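Local coordinates for T-cell surface glycoprotein CD1A1 antigen (Gallus gallus, PDB 3JVG) that probably presents lipid antigens to T cells at the cell surface, as an MHC class I-like molecule of the CD1 family, at residues R73-L78 against F89-S94; W128-M131 against L136-K139; R49-P54 against I170-A175. All blocks are in the same frame, centred on the assembly; numbering follows the deposited sequence.

Contact 1. Residues R73-L78 against F89-S94; sequences RDFSRL and FVFQSS
The ring of F75 drops from the helix and overlaps F91 with its far end, the CE2–CZ side. CE2 makes the closest approach, 3.5 Å from F91 CB and 3.7 Å from F91 CG. CZ follows the same ring, reaching F91 CD2 at 3.8 Å. The two rings form an offset edge-to-face (T-shaped) pair, F75 giving the edge and F91 the face, with centroids 5.6 Å apart and planes at 69°. Because F75 CG is anti to the backbone N (chi1 -161°), the ring is carried down from the helix to the sheet. F91 rises to meet it from the strand.

On the other side of its tip, F75 CE1 touches the hydroxyl of S93, with 3.8 Å between CE1 and S93 OG. That is only a packing contact, for S93 OG is hydrogen-bonded to Y71 of the same helix and to ND1 of H12 on the neighbouring strand 6-18. H12 also meets F75 edge to face, so the phenyl ring is set among aromatic and polar partners. F91 also meets the ring of Y113, and F118 edge to face, and both F75 and F91 touch I111 of strand 105-113. Q92, between F91 and S93, points the opposite way and bonds to the chain of another protein beneath the sheet.

An unidentified molecule, probably from the crystallisation liquor, lies about 4 Å from the F75 side chain, consistent with a pocket. Here aromatic side chains pack a helix onto an antiparallel sheet floor, the build of the MHC class I-like groove, which in CD1 proteins is the hydrophobic lipid-binding site.

Contact 2. Residues W128-M131 against L136-K139; sequences WDQM and LSAK
The carboxamide of Q130 lies flat over the first turn of the helix, one face resting on the backbone of A138: CD is 3.6 Å from both A138 N and A138 CA. Toward the rim of that same face comes the A138 methyl, with OE1 3.7 Å from A138 CB. At the nitrogen end, NE2 is hydrogen-bonded to the carbonyl of Q132 in the connecting turn. The extended chain (chi1 180°, chi2 -174°) is what carries the amide from the strand end across to the helix.

Nearer the strand, S137 points its hydroxyl into the angle between side chain and backbone: OG packs 3.3 Å from Q130 CG and 3.5 Å from M131 N. Neither approach is a hydrogen bond. The hydroxyl donates to the carbonyl of F118 on strand 116-122 and accepts from the backbone N of Q132, while the backbone N of S137 is bonded to OD1 of N134.

Chemically, then, strand and helix meet here through van der Waals packing of polar groups against carbon atoms and backbone. No hydrogen bond runs directly between 128-131 and 136-139; the polar ends of Q130 and S137 find their partners in the turn and the adjoining strand.

Contact 3. Residues R49-P54 against I170-A175; sequences RPWLRP and IQAGKA
OD2 of D176 is gripped twice, by a hydrogen bond from W51 NE1 and by a salt bridge from R49 NE, which probably helps hold the W51 indole against the residues just before that aspartate. The place is the end of the MHC class I-like α1–α2 platform where the long helix 148-172 gives way to the short helix 174-177 and the loop leading into helix 58-82 comes across to meet it.

The heart of the contact is a CH-pi interaction. G173 CA lies over the five-membered ring of W51, 3.5 Å from its centroid and 12° off the normal, so a hydrogen of that carbon faces the pi cloud. With no side chain at G173, the backbone itself can come down onto the indole. The opposite face of the ring is met toward its rim by R49 CB, and W51 is thus sandwiched between its own loop and the helix junction. With CG between the backbone N and the carbonyl carbon (chi1 52°), the indole is turned across to G173. The benzo side touches A172, whose CB is 3.8 Å from W51 CE3, and the root of the side chain packs on the same residue, W51 CB being 3.5 Å from A172 O.

Both backbones turn sharply here. R49 to L52 form a type I turn, and G173 is the first residue to leave helix 148-172 and takes the N-cap position of the next. R53 is tied by NH1 in a salt bridge to E65 of helix 58-82. The helix break is also bridged within its own segment: K174 folds back, and its NZ donates to Q171 O over 3.1 Å, at a C=O...N angle of 151°.

From the N terminus, the loop at 49-54 comes first, and contact 3 closes only when the chain returns at 170-175, so one long loop of 115 residues contains both other contacts. Within it, contact 1 joins helix 58-82 to strand 89-99 across a ten-residue connection. Contact 2 follows in series, folding helix 135-145 back on the edge strand 127-130. None of the loops cross. Contacts 1 and 2 reach the same sheet, their centres 14 Å apart, whereas contact 3 lies 29 and 37 Å from them, centre to centre. Together they tie helix to sheet floor, sheet edge to the next helix, and the start of one helical wall to the end of the other.

Contact 1. Residues R73-L78 against F89-S94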
ATOM      1  N   ARG A  73     -10.673  10.566 -17.650  1.00 24.47           N
ATOM      2  CA  ARG A  73     -11.314  10.503 -18.928  1.00 26.73           C
ATOM      3  C   ARG A  73     -10.350  10.777 -20.096  1.00 25.96           C
ATOM      4  O   ARG A  73     -10.384  10.076 -21.110  1.00 26.17           O
ATOM      5  CB  ARG A  73     -12.426  11.551 -18.936  1.00 28.72           C
ATOM      6  CG  ARG A  73     -13.338  11.550 -20.140  1.00 34.62           C
ATOM      7  CD  ARG A  73     -14.631  12.390 -19.864  1.00 43.39           C
ATOM      8  NE  ARG A  73     -14.314  13.748 -19.393  1.00 47.46           N
ATOM      9  CZ  ARG A  73     -14.777  14.316 -18.274  1.00 49.87           C
ATOM     10  NH1 ARG A  73     -15.633  13.688 -17.464  1.00 48.02           N
ATOM     11  NH2 ARG A  73     -14.401  15.557 -17.989  1.00 52.19           N
ATOM     12  N   ASP A  74      -9.515  11.804 -19.974  1.00 24.68           N
ATOM     13  CA  ASP A  74      -8.644  12.185 -21.083  1.00 25.12           C
ATOM     14  C   ASP A  74      -7.557  11.151 -21.246  1.00 23.37           C
ATOM     15  O   ASP A  74      -7.190  10.827 -22.356  1.00 23.71           O
ATOM     16  CB  ASP A  74      -8.001  13.560 -20.869  1.00 26.08           C
ATOM     17  CG  ASP A  74      -9.006  14.743 -21.012  1.00 30.49           C
ATOM     18  OD1 ASP A  74     -10.175  14.553 -21.407  1.00 34.67           O
ATOM     19  OD2 ASP A  74      -8.599  15.889 -20.711  1.00 35.64           O
ATOM     20  N   PHE A  75      -7.075  10.616 -20.119  1.00 22.01           N
ATOM     21  CA  PHE A  75      -6.084   9.508 -20.091  1.00 20.56           C
ATOM     22  C   PHE A  75      -6.613   8.351 -20.920  1.00 20.81           C
ATOM     23  O   PHE A  75      -5.928   7.845 -21.801  1.00 21.46           O
ATOM     24  CB  PHE A  75      -5.781   9.053 -18.661  1.00 18.77           C
ATOM     25  CG  PHE A  75      -4.503   8.278 -18.538  1.00 20.04           C
ATOM     26  CD1 PHE A  75      -3.367   8.865 -17.994  1.00 17.69           C
ATOM     27  CD2 PHE A  75      -4.436   6.931 -18.993  1.00 19.00           C
ATOM     28  CE1 PHE A  75      -2.182   8.132 -17.900  1.00 17.46           C
ATOM     29  CE2 PHE A  75      -3.271   6.210 -18.932  1.00 18.43           C
ATOM     30  CZ  PHE A  75      -2.124   6.819 -18.370  1.00 19.56           C
ATOM     31  N   SER A  76      -7.841   7.945 -20.665  1.00 20.99           N
ATOM     32  CA  SER A  76      -8.374   6.781 -21.362  1.00 21.94           C
ATOM     33  C   SER A  76      -8.515   7.078 -22.826  1.00 22.94           C
ATOM     34  O   SER A  76      -8.254   6.236 -23.682  1.00 23.55           O
ATOM     35  CB  SER A  76      -9.697   6.330 -20.742  1.00 22.57           C
ATOM     36  OG  SER A  76      -9.459   5.927 -19.412  1.00 21.71           O
ATOM     37  N   ARG A  77      -8.869   8.312 -23.127  1.00 24.32           N
ATOM     38  CA  ARG A  77      -9.083   8.696 -24.510  1.00 26.29           C
ATOM     39  C   ARG A  77      -7.771   8.748 -25.267  1.00 25.56           C
ATOM     40  O   ARG A  77      -7.722   8.298 -26.397  1.00 26.42           O
ATOM     41  CB  ARG A  77      -9.885  10.001 -24.618  1.00 27.77           C
ATOM     42  CG  ARG A  77     -11.354   9.800 -24.257  1.00 33.36           C
ATOM     43  CD  ARG A  77     -12.141  11.144 -24.172  1.00 37.69           C
ATOM     44  N   LEU A  78      -6.723   9.278 -24.658  1.00 23.99           N
ATOM     45  CA  LEU A  78      -5.429   9.346 -25.327  1.00 25.51           C
ATOM     46  C   LEU A  78      -4.869   7.980 -25.677  1.00 26.11           C
ATOM     47  O   LEU A  78      -4.377   7.788 -26.788  1.00 26.21           O
ATOM     48  CB  LEU A  78      -4.399  10.103 -24.486  1.00 25.13           C
ATOM     49  CG  LEU A  78      -4.587  11.626 -24.470  1.00 28.53           C
ATOM     50  CD1 LEU A  78      -3.670  12.205 -23.419  1.00 30.30           C
ATOM     51  CD2 LEU A  78      -4.334  12.284 -25.842  1.00 28.14           C
ATOM     52  N   PHE A  89      -4.341  -4.440 -21.236  1.00 32.72           N
ATOM     53  CA  PHE A  89      -3.119  -3.905 -20.649  1.00 28.82           C
ATOM     54  C   PHE A  89      -3.470  -2.899 -19.568  1.00 25.95           C
ATOM     55  O   PHE A  89      -4.626  -2.480 -19.447  1.00 24.69           O
ATOM     56  CB  PHE A  89      -2.191  -3.281 -21.707  1.00 29.06           C
ATOM     57  CG  PHE A  89      -2.853  -2.248 -22.566  1.00 29.29           C
ATOM     58  CD1 PHE A  89      -3.081  -0.971 -22.093  1.00 26.97           C
ATOM     59  CD2 PHE A  89      -3.251  -2.560 -23.857  1.00 32.15           C
ATOM     60  CE1 PHE A  89      -3.717  -0.026 -22.908  1.00 27.38           C
ATOM     61  CE2 PHE A  89      -3.871  -1.610 -24.676  1.00 32.61           C
ATOM     62  CZ  PHE A  89      -4.102  -0.347 -24.198  1.00 29.09           C
ATOM     63  N   VAL A  90      -2.462  -2.511 -18.792  1.00 22.77           N
ATOM     64  CA  VAL A  90      -2.695  -1.609 -17.703  1.00 21.05           C
ATOM     65  C   VAL A  90      -1.744  -0.422 -17.668  1.00 20.06           C
ATOM     66  O   VAL A  90      -0.511  -0.575 -17.876  1.00 20.25           O
ATOM     67  CB  VAL A  90      -3.002  -2.352 -16.292  1.00 21.03           C
ATOM     68  CG1 VAL A  90      -3.022  -3.853 -16.367  1.00 22.59           C
ATOM     69  CG2 VAL A  90      -2.313  -1.748 -15.037  1.00 20.04           C
ATOM     70  N   PHE A  91      -2.335   0.740 -17.459  1.00 19.49           N
ATOM     71  CA  PHE A  91      -1.600   1.951 -17.171  1.00 18.69           C
ATOM     72  C   PHE A  91      -1.848   2.330 -15.731  1.00 18.08           C
ATOM     73  O   PHE A  91      -2.935   2.049 -15.194  1.00 18.23           O
ATOM     74  CB  PHE A  91      -2.015   3.095 -18.071  1.00 18.66           C
ATOM     75  CG  PHE A  91      -1.352   3.105 -19.383  1.00 19.11           C
ATOM     76  CD1 PHE A  91      -1.930   2.454 -20.460  1.00 19.99           C
ATOM     77  CD2 PHE A  91      -0.149   3.777 -19.551  1.00 18.83           C
ATOM     78  CE1 PHE A  91      -1.297   2.445 -21.747  1.00 20.56           C
ATOM     79  CE2 PHE A  91       0.506   3.831 -20.804  1.00 19.58           C
ATOM     80  CZ  PHE A  91      -0.068   3.153 -21.924  1.00 21.46           C
ATOM     81  N   GLN A  92      -0.817   2.923 -15.128  1.00 17.57           N
ATOM     82  CA  GLN A  92      -0.896   3.559 -13.840  1.00 17.04           C
ATOM     83  C   GLN A  92      -0.263   4.959 -13.836  1.00 16.62           C
ATOM     84  O   GLN A  92       0.665   5.260 -14.654  1.00 16.75           O
ATOM     85  CB  GLN A  92      -0.253   2.646 -12.771  1.00 17.14           C
ATOM     86  CG  GLN A  92      -0.842   1.231 -12.692  1.00 17.72           C
ATOM     87  CD  GLN A  92       0.159   0.246 -12.093  1.00 18.75           C
ATOM     88  OE1 GLN A  92       0.903  -0.385 -12.839  1.00 18.55           O
ATOM     89  NE2 GLN A  92       0.267   0.212 -10.748  1.00 17.97           N
ATOM     90  N   SER A  93      -0.763   5.819 -12.936  1.00 16.26           N
ATOM     91  CA  SER A  93      -0.112   7.106 -12.641  1.00 16.00           C
ATOM     92  C   SER A  93       0.092   7.263 -11.174  1.00 15.82           C
ATOM     93  O   SER A  93      -0.771   6.860 -10.407  1.00 15.77           O
ATOM     94  CB  SER A  93      -0.949   8.362 -13.012  1.00 15.93           C
ATOM     95  OG  SER A  93      -1.708   8.206 -14.144  1.00 17.71           O
ATOM     96  N   SER A  94       1.172   7.960 -10.812  1.00 15.85           N
ATOM     97  CA  SER A  94       1.483   8.335  -9.428  1.00 15.85           C
ATOM     98  C   SER A  94       1.865   9.795  -9.542  1.00 16.42           C
ATOM     99  O   SER A  94       2.800  10.136 -10.294  1.00 16.17           O
ATOM    100  CB  SER A  94       2.645   7.499  -8.933  1.00 16.19           C
ATOM    101  OG  SER A  94       3.038   7.792  -7.601  1.00 16.80           O
TER

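Contact 2. Residues W128-M131 against L136-K139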
ATOM      1  N   TRP A 128       8.661  15.761 -20.814  1.00 23.73           N
ATOM      2  CA  TRP A 128       8.593  14.334 -20.507  1.00 23.22           C
ATOM      3  C   TRP A 128       9.835  13.524 -20.834  1.00 23.79           C
ATOM      4  O   TRP A 128      10.390  13.646 -21.919  1.00 24.63           O
ATOM      5  CB  TRP A 128       7.362  13.736 -21.172  1.00 22.32           C
ATOM      6  CG  TRP A 128       6.074  14.403 -20.682  1.00 21.11           C
ATOM      7  CD1 TRP A 128       5.487  15.553 -21.185  1.00 21.02           C
ATOM      8  CD2 TRP A 128       5.251  13.977 -19.585  1.00 21.89           C
ATOM      9  NE1 TRP A 128       4.343  15.842 -20.485  1.00 19.97           N
ATOM     10  CE2 TRP A 128       4.182  14.917 -19.481  1.00 19.22           C
ATOM     11  CE3 TRP A 128       5.317  12.895 -18.666  1.00 19.16           C
ATOM     12  CZ2 TRP A 128       3.164  14.791 -18.530  1.00 18.56           C
ATOM     13  CZ3 TRP A 128       4.316  12.782 -17.707  1.00 19.25           C
ATOM     14  CH2 TRP A 128       3.254  13.738 -17.645  1.00 21.86           C
ATOM     15  N   ASP A 129      10.265  12.703 -19.870  1.00 24.06           N
ATOM     16  CA  ASP A 129      11.294  11.659 -20.096  1.00 25.40           C
ATOM     17  C   ASP A 129      10.662  10.311 -20.480  1.00 23.40           C
ATOM     18  O   ASP A 129       9.784   9.782 -19.767  1.00 21.01           O
ATOM     19  CB  ASP A 129      12.221  11.468 -18.879  1.00 26.37           C
ATOM     20  CG  ASP A 129      12.790  12.809 -18.319  1.00 34.47           C
ATOM     21  OD1 ASP A 129      12.882  13.815 -19.070  1.00 39.50           O
ATOM     22  OD2 ASP A 129      13.146  12.851 -17.103  1.00 43.87           O
ATOM     23  N   GLN A 130      11.149   9.767 -21.601  1.00 23.13           N
ATOM     24  CA  GLN A 130      10.822   8.433 -22.054  1.00 22.91           C
ATOM     25  C   GLN A 130      11.511   7.457 -21.100  1.00 22.97           C
ATOM     26  O   GLN A 130      12.745   7.525 -20.917  1.00 23.93           O
ATOM     27  CB  GLN A 130      11.323   8.263 -23.501  1.00 24.71           C
ATOM     28  CG  GLN A 130      11.059   6.890 -24.142  1.00 25.32           C
ATOM     29  CD  GLN A 130      11.723   6.708 -25.550  1.00 27.71           C
ATOM     30  OE1 GLN A 130      11.990   7.655 -26.269  1.00 26.18           O
ATOM     31  NE2 GLN A 130      11.949   5.474 -25.922  1.00 27.60           N
ATOM     32  N   MET A 131      10.737   6.541 -20.498  1.00 21.97           N
ATOM     33  CA  MET A 131      11.293   5.592 -19.535  1.00 22.17           C
ATOM     34  C   MET A 131      11.493   4.140 -20.048  1.00 22.76           C
ATOM     35  O   MET A 131      12.160   3.336 -19.399  1.00 23.26           O
ATOM     36  CB  MET A 131      10.445   5.617 -18.261  1.00 21.21           C
ATOM     37  CG  MET A 131      10.377   7.043 -17.642  1.00 22.31           C
ATOM     38  SD  MET A 131      12.029   7.663 -17.180  1.00 28.40           S
ATOM     39  CE  MET A 131      12.366   6.742 -15.674  1.00 23.44           C
ATOM     40  N   LEU A 136       6.331   2.269 -28.245  1.00 27.48           N
ATOM     41  CA  LEU A 136       5.180   2.863 -27.540  1.00 25.52           C
ATOM     42  C   LEU A 136       5.602   4.020 -26.630  1.00 23.82           C
ATOM     43  O   LEU A 136       5.029   5.076 -26.708  1.00 24.45           O
ATOM     44  CB  LEU A 136       4.370   1.810 -26.779  1.00 24.38           C
ATOM     45  CG  LEU A 136       3.007   2.237 -26.225  1.00 25.74           C
ATOM     46  CD1 LEU A 136       2.014   2.636 -27.308  1.00 25.03           C
ATOM     47  CD2 LEU A 136       2.432   1.108 -25.383  1.00 24.51           C
ATOM     48  N   SER A 137       6.619   3.833 -25.799  1.00 23.52           N
ATOM     49  CA  SER A 137       7.111   4.903 -24.912  1.00 22.39           C
ATOM     50  C   SER A 137       7.690   6.110 -25.703  1.00 22.86           C
ATOM     51  O   SER A 137       7.451   7.251 -25.355  1.00 22.41           O
ATOM     52  CB  SER A 137       8.167   4.289 -23.936  1.00 22.42           C
ATOM     53  OG  SER A 137       8.529   5.212 -22.887  1.00 21.86           O
ATOM     54  N   ALA A 138       8.434   5.841 -26.772  1.00 23.89           N
ATOM     55  CA  ALA A 138       8.897   6.875 -27.693  1.00 24.57           C
ATOM     56  C   ALA A 138       7.727   7.675 -28.255  1.00 25.00           C
ATOM     57  O   ALA A 138       7.798   8.873 -28.294  1.00 24.39           O
ATOM     58  CB  ALA A 138       9.724   6.288 -28.830  1.00 25.84           C
ATOM     59  N   LYS A 139       6.644   7.017 -28.664  1.00 26.69           N
ATOM     60  CA  LYS A 139       5.489   7.753 -29.212  1.00 28.47           C
ATOM     61  C   LYS A 139       4.886   8.633 -28.133  1.00 27.36           C
ATOM     62  O   LYS A 139       4.689   9.829 -28.337  1.00 28.23           O
ATOM     63  CB  LYS A 139       4.432   6.792 -29.708  1.00 29.64           C
ATOM     64  CG  LYS A 139       3.225   7.431 -30.372  1.00 32.27           C
ATOM     65  CD  LYS A 139       2.407   6.335 -31.108  1.00 38.26           C
ATOM     66  CE  LYS A 139       1.094   6.863 -31.696  1.00 44.36           C
ATOM     67  NZ  LYS A 139       0.503   5.876 -32.654  1.00 45.08           N
TER

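Contact 3. Residues R49-P54 against I170-A175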
ATOM      1  N   ARG A  49     -11.794  11.145   5.249  1.00 21.47           N
ATOM      2  CA  ARG A  49     -11.370  11.822   6.474  1.00 21.91           C
ATOM      3  C   ARG A  49     -12.243  13.077   6.691  1.00 22.60           C
ATOM      4  O   ARG A  49     -12.472  13.830   5.775  1.00 22.38           O
ATOM      5  CB  ARG A  49      -9.867  12.202   6.404  1.00 21.28           C
ATOM      6  CG  ARG A  49      -8.855  11.006   6.178  1.00 20.72           C
ATOM      7  CD  ARG A  49      -9.111   9.822   7.144  1.00 22.12           C
ATOM      8  NE  ARG A  49      -9.006  10.265   8.539  1.00 24.23           N
ATOM      9  CZ  ARG A  49      -9.729   9.783   9.549  1.00 27.57           C
ATOM     10  NH1 ARG A  49     -10.618   8.848   9.306  1.00 27.71           N
ATOM     11  NH2 ARG A  49      -9.570  10.238  10.789  1.00 26.26           N
ATOM     12  N   PRO A  50     -12.738  13.265   7.908  1.00 23.56           N
ATOM     13  CA  PRO A  50     -13.644  14.350   8.202  1.00 24.44           C
ATOM     14  C   PRO A  50     -13.017  15.735   8.104  1.00 24.37           C
ATOM     15  O   PRO A  50     -13.736  16.683   7.884  1.00 25.59           O
ATOM     16  CB  PRO A  50     -14.078  14.087   9.635  1.00 25.52           C
ATOM     17  CG  PRO A  50     -13.510  12.799  10.032  1.00 26.78           C
ATOM     18  CD  PRO A  50     -12.593  12.300   9.010  1.00 24.02           C
ATOM     19  N   TRP A  51     -11.707  15.869   8.268  1.00 23.86           N
ATOM     20  CA  TRP A  51     -11.060  17.202   8.145  1.00 25.78           C
ATOM     21  C   TRP A  51     -10.910  17.684   6.675  1.00 24.98           C
ATOM     22  O   TRP A  51     -10.693  18.857   6.422  1.00 25.38           O
ATOM     23  CB  TRP A  51      -9.712  17.200   8.868  1.00 26.76           C
ATOM     24  CG  TRP A  51      -8.802  16.036   8.432  1.00 23.48           C
ATOM     25  CD1 TRP A  51      -8.653  14.822   9.049  1.00 23.82           C
ATOM     26  CD2 TRP A  51      -7.951  16.014   7.278  1.00 22.09           C
ATOM     27  NE1 TRP A  51      -7.743  14.041   8.344  1.00 22.18           N
ATOM     28  CE2 TRP A  51      -7.315  14.753   7.248  1.00 22.82           C
ATOM     29  CE3 TRP A  51      -7.660  16.945   6.264  1.00 24.64           C
ATOM     30  CZ2 TRP A  51      -6.411  14.398   6.234  1.00 20.75           C
ATOM     31  CZ3 TRP A  51      -6.756  16.591   5.255  1.00 22.17           C
ATOM     32  CH2 TRP A  51      -6.157  15.338   5.250  1.00 20.93           C
ATOM     33  N   LEU A  52     -11.081  16.789   5.705  1.00 24.14           N
ATOM     34  CA  LEU A  52     -10.871  17.175   4.279  1.00 25.26           C
ATOM     35  C   LEU A  52     -11.793  18.265   3.752  1.00 26.59           C
ATOM     36  O   LEU A  52     -11.321  19.366   3.379  1.00 26.90           O
ATOM     37  CB  LEU A  52     -11.039  15.953   3.374  1.00 25.61           C
ATOM     38  CG  LEU A  52     -10.024  15.161   2.566  1.00 23.91           C
ATOM     39  CD1 LEU A  52      -8.588  15.713   2.445  1.00 23.44           C
ATOM     40  CD2 LEU A  52     -10.118  13.674   2.978  1.00 27.50           C
ATOM     41  N   ARG A  53     -13.097  17.965   3.685  1.00 27.10           N
ATOM     42  CA  ARG A  53     -14.062  18.890   3.060  1.00 28.56           C
ATOM     43  C   ARG A  53     -14.066  20.284   3.637  1.00 28.46           C
ATOM     44  O   ARG A  53     -14.121  21.213   2.890  1.00 29.41           O
ATOM     45  CB  ARG A  53     -15.503  18.333   3.009  1.00 30.54           C
ATOM     46  CG  ARG A  53     -15.684  17.120   2.077  1.00 33.46           C
ATOM     47  CD  ARG A  53     -15.400  17.469   0.590  1.00 41.60           C
ATOM     48  NE  ARG A  53     -16.445  18.348   0.030  1.00 48.43           N
ATOM     49  CZ  ARG A  53     -16.829  18.411  -1.251  1.00 48.71           C
ATOM     50  NH1 ARG A  53     -16.282  17.629  -2.175  1.00 47.01           N
ATOM     51  NH2 ARG A  53     -17.772  19.272  -1.611  1.00 49.03           N
ATOM     52  N   PRO A  54     -13.957  20.448   4.971  1.00 28.99           N
ATOM     53  CA  PRO A  54     -13.995  21.808   5.456  1.00 28.96           C
ATOM     54  C   PRO A  54     -12.660  22.515   5.330  1.00 28.58           C
ATOM     55  O   PRO A  54     -12.574  23.722   5.639  1.00 29.47           O
ATOM     56  CB  PRO A  54     -14.343  21.633   6.951  1.00 31.92           C
ATOM     57  CG  PRO A  54     -14.723  20.146   7.126  1.00 29.51           C
ATOM     58  CD  PRO A  54     -13.897  19.486   6.089  1.00 28.99           C
ATOM     59  N   ILE A 170      -1.365  19.000   5.978  1.00 27.01           N
ATOM     60  CA  ILE A 170      -0.557  18.757   7.185  1.00 28.59           C
ATOM     61  C   ILE A 170      -1.200  19.433   8.416  1.00 30.35           C
ATOM     62  O   ILE A 170      -1.276  18.826   9.489  1.00 31.56           O
ATOM     63  CB  ILE A 170       0.899  19.235   7.040  1.00 29.31           C
ATOM     64  CG1 ILE A 170       1.609  18.478   5.907  1.00 28.16           C
ATOM     65  CG2 ILE A 170       1.668  19.109   8.402  1.00 29.80           C
ATOM     66  CD1 ILE A 170       2.970  19.068   5.547  1.00 28.79           C
ATOM     67  N   GLN A 171      -1.689  20.662   8.246  1.00 30.64           N
ATOM     68  CA  GLN A 171      -2.314  21.379   9.342  1.00 32.04           C
ATOM     69  C   GLN A 171      -3.708  20.869   9.638  1.00 30.26           C
ATOM     70  O   GLN A 171      -4.037  20.657  10.783  1.00 31.14           O
ATOM     71  CB  GLN A 171      -2.367  22.902   9.105  1.00 33.89           C
ATOM     72  CG  GLN A 171      -1.103  23.711   9.535  1.00 41.48           C
ATOM     73  CD  GLN A 171      -0.270  23.028  10.634  1.00 47.68           C
ATOM     74  OE1 GLN A 171       0.869  22.584  10.390  1.00 47.16           O
ATOM     75  NE2 GLN A 171      -0.852  22.908  11.833  1.00 50.57           N
ATOM     76  N   ALA A 172      -4.537  20.713   8.613  1.00 27.59           N
ATOM     77  CA  ALA A 172      -5.915  20.257   8.822  1.00 26.94           C
ATOM     78  C   ALA A 172      -6.000  18.815   9.366  1.00 26.39           C
ATOM     79  O   ALA A 172      -6.817  18.512  10.257  1.00 27.30           O
ATOM     80  CB  ALA A 172      -6.701  20.377   7.539  1.00 25.83           C
ATOM     81  N   GLY A 173      -5.152  17.933   8.852  1.00 25.17           N
ATOM     82  CA  GLY A 173      -5.166  16.541   9.289  1.00 25.27           C
ATOM     83  C   GLY A 173      -4.109  16.164  10.321  1.00 26.15           C
ATOM     84  O   GLY A 173      -3.709  14.989  10.413  1.00 26.88           O
ATOM     85  N   LYS A 174      -3.658  17.142  11.111  1.00 26.73           N
ATOM     86  CA  LYS A 174      -2.520  16.946  12.000  1.00 27.45           C
ATOM     87  C   LYS A 174      -2.808  15.799  12.966  1.00 26.96           C
ATOM     88  O   LYS A 174      -1.933  15.077  13.294  1.00 26.71           O
ATOM     89  CB  LYS A 174      -2.109  18.229  12.741  1.00 28.09           C
ATOM     90  CG  LYS A 174      -3.180  18.829  13.625  1.00 32.51           C
ATOM     91  CD  LYS A 174      -2.657  20.081  14.317  1.00 43.74           C
ATOM     92  CE  LYS A 174      -3.789  20.991  14.842  1.00 48.06           C
ATOM     93  NZ  LYS A 174      -4.536  21.643  13.721  1.00 49.84           N
ATOM     94  N   ALA A 175      -4.054  15.670  13.400  1.00 28.41           N
ATOM     95  CA  ALA A 175      -4.470  14.565  14.272  1.00 29.34           C
ATOM     96  C   ALA A 175      -4.210  13.192  13.674  1.00 28.18           C
ATOM     97  O   ALA A 175      -3.777  12.303  14.385  1.00 28.70           O
ATOM     98  CB  ALA A 175      -5.946  14.715  14.655  1.00 30.14           C
TER